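Local coordinates for protein methylaspartate ammonia-lyase (Citrobacter amalonaticus, PDB 1KKO) that catalyses the reversible, magnesium-dependent anti elimination of ammonia from L-threo-3-methylaspartate to give mesaconate, probably as a step of the methylaspartate cycle, at residues 173-178 and 194-199. Residues are numbered along the deposited sequence; the frame is centred on the assembly and turned at random.
Sequences SGDDRY and HALINN
Two loops that follow the first and second strands of the TIM barrel meet beside the active site, where Arg177 holds the backbone of Ala195 and Leu196, directly after the transition-state stabiliser His194. The guanidinium takes Ala195 O side-on with two nitrogens: NE to Ala195 O is 2.7 Å and NH2 to Ala195 O is 2.9 Å. Both bonds lie within 4° of the guanidinium plane, so Ala195 O sits in it and accepts from both nitrogens. Arg177 NH2 adds a weak bond to Leu196 O at 3.1 Å. The chain bends at chi3 (59°), which turns NE back toward the carbonyl.

On the same loop, Asp175 OD1 forms a salt bridge to Arg177 NH2 (2.9 Å) with its anti lone pair, the oxygen lying 20° out of the guanidinium plane; Lys203 forms a second salt bridge to OD1, so the carboxylate probably balances two positive charges. Its OD2 also lies 3.5 Å from Leu196 CD2, and a water links OD2 to Asn198 ND2. Leu196 CB packs 3.6 Å from Gly174 O, and Gly174, second in the type II' turn Ser173-Asp176, has the positive phi this turn requires.

His194 NE2 bonds to Tyr240 OH, and its side chain adjoins the magnesium ligand Asp238. Ile197 packs against strand 234-238 and helix 200-204, while Tyr214 OH holds Arg177 O from helix 209-225.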
loop_
_atom_site.group_PDB
_atom_site.type_symbol
_atom_site.label_atom_id
_atom_site.label_comp_id
_atom_site.label_asym_id
_atom_site.label_seq_id
_atom_site.Cartn_x
_atom_site.Cartn_y
_atom_site.Cartn_z
ATOM N N SER A 173 5.984 -5.716 -11.302
ATOM C CA SER A 173 6.969 -6.338 -10.434
ATOM C C SER A 173 8.163 -5.498 -10.029
ATOM O O SER A 173 8.868 -5.832 -9.076
ATOM C CB SER A 173 7.543 -7.531 -11.195
ATOM O OG SER A 173 8.214 -7.114 -12.378
ATOM N N GLY A 174 8.442 -4.443 -10.774
ATOM C CA GLY A 174 9.716 -3.780 -10.622
ATOM C C GLY A 174 10.781 -4.795 -11.030
ATOM O O GLY A 174 10.531 -5.703 -11.816
ATOM N N ASP A 175 11.986 -4.670 -10.476
ATOM C CA ASP A 175 13.060 -5.613 -10.786
ATOM C C ASP A 175 12.857 -6.984 -10.114
ATOM O O ASP A 175 13.575 -7.945 -10.407
ATOM C CB ASP A 175 14.421 -5.015 -10.400
ATOM C CG ASP A 175 14.929 -4.010 -11.421
ATOM O OD1 ASP A 175 14.978 -4.359 -12.630
ATOM O OD2 ASP A 175 15.281 -2.845 -11.106
ATOM N N ASP A 176 11.870 -7.081 -9.230
ATOM C CA ASP A 176 11.575 -8.332 -8.518
ATOM C C ASP A 176 10.743 -9.246 -9.434
ATOM O O ASP A 176 9.689 -9.761 -9.036
ATOM C CB ASP A 176 10.779 -7.982 -7.256
ATOM C CG ASP A 176 10.939 -8.984 -6.134
ATOM O OD1 ASP A 176 11.822 -9.861 -6.204
ATOM O OD2 ASP A 176 10.199 -8.945 -5.124
ATOM N N ARG A 177 11.232 -9.451 -10.656
ATOM C CA ARG A 177 10.452 -10.087 -11.720
ATOM C C ARG A 177 10.230 -11.591 -11.617
ATOM O O ARG A 177 9.516 -12.160 -12.436
ATOM C CB ARG A 177 11.036 -9.725 -13.088
ATOM C CG ARG A 177 12.403 -10.337 -13.407
ATOM C CD ARG A 177 12.934 -9.910 -14.769
ATOM N NE ARG A 177 13.059 -8.469 -14.797
ATOM C CZ ARG A 177 14.036 -7.771 -14.238
ATOM N NH1 ARG A 177 15.064 -8.371 -13.643
ATOM N NH2 ARG A 177 13.989 -6.461 -14.287
ATOM N N TYR A 178 10.814 -12.231 -10.607
ATOM C CA TYR A 178 10.580 -13.653 -10.393
ATOM C C TYR A 178 9.668 -13.842 -9.181
ATOM O O TYR A 178 8.596 -14.429 -9.286
ATOM C CB TYR A 178 11.904 -14.412 -10.231
ATOM C CG TYR A 178 12.783 -14.273 -11.447
ATOM C CD1 TYR A 178 12.494 -14.963 -12.617
ATOM C CD2 TYR A 178 13.864 -13.422 -11.444
ATOM C CE1 TYR A 178 13.274 -14.818 -13.746
ATOM C CE2 TYR A 178 14.651 -13.265 -12.572
ATOM C CZ TYR A 178 14.350 -13.972 -13.717
ATOM O OH TYR A 178 15.139 -13.822 -14.841
ATOM N N HIS A 194 4.772 -6.941 -15.951
ATOM C CA HIS A 194 5.545 -5.754 -16.303
ATOM C C HIS A 194 7.046 -6.071 -16.494
ATOM O O HIS A 194 7.588 -5.870 -17.595
ATOM C CB HIS A 194 5.285 -4.605 -15.320
ATOM C CG HIS A 194 5.984 -3.342 -15.685
ATOM N ND1 HIS A 194 5.354 -2.241 -16.223
ATOM C CD2 HIS A 194 7.292 -3.013 -15.571
ATOM C CE1 HIS A 194 6.252 -1.291 -16.425
ATOM N NE2 HIS A 194 7.430 -1.729 -16.021
ATOM N N ALA A 195 7.696 -6.539 -15.425
ATOM C CA ALA A 195 9.065 -7.072 -15.449
ATOM C C ALA A 195 10.198 -6.077 -15.613
ATOM O O ALA A 195 11.360 -6.482 -15.604
ATOM C CB ALA A 195 9.178 -8.184 -16.479
ATOM N N LEU A 196 9.875 -4.800 -15.778
ATOM C CA LEU A 196 10.871 -3.723 -15.812
ATOM C C LEU A 196 12.097 -4.116 -16.638
ATOM O O LEU A 196 13.224 -4.143 -16.141
ATOM C CB LEU A 196 11.271 -3.341 -14.386
ATOM C CG LEU A 196 12.054 -2.038 -14.214
ATOM C CD1 LEU A 196 11.308 -0.841 -14.719
ATOM C CD2 LEU A 196 12.387 -1.868 -12.746
ATOM N N ILE A 197 11.864 -4.430 -17.907
ATOM C CA ILE A 197 12.950 -4.819 -18.798
ATOM C C ILE A 197 13.539 -3.515 -19.334
ATOM O O ILE A 197 13.183 -3.041 -20.404
ATOM C CB ILE A 197 12.403 -5.734 -19.907
ATOM C CG1 ILE A 197 11.760 -6.989 -19.299
ATOM C CG2 ILE A 197 13.487 -6.090 -20.912
ATOM C CD1 ILE A 197 12.730 -7.916 -18.591
ATOM N N ASN A 198 14.446 -2.924 -18.563
ATOM C CA ASN A 198 14.929 -1.586 -18.870
ATOM C C ASN A 198 16.438 -1.490 -19.136
ATOM O O ASN A 198 16.993 -0.388 -19.115
ATOM C CB ASN A 198 14.530 -0.616 -17.751
ATOM C CG ASN A 198 15.212 -0.933 -16.434
ATOM O OD1 ASN A 198 15.972 -1.888 -16.341
ATOM N ND2 ASN A 198 14.924 -0.141 -15.408
ATOM N N ASN A 199 17.061 -2.647 -19.362
ATOM C CA ASN A 199 18.498 -2.768 -19.649
ATOM C C ASN A 199 18.683 -3.728 -20.803
ATOM O O ASN A 199 18.106 -4.807 -20.803
ATOM C CB ASN A 199 19.292 -3.299 -18.434
ATOM C CG ASN A 199 20.767 -3.451 -18.730
ATOM O OD1 ASN A 199 21.211 -4.465 -19.278
ATOM N ND2 ASN A 199 21.541 -2.424 -18.389
HETATM O O HOH W 1 15.960 -0.754 -12.684
#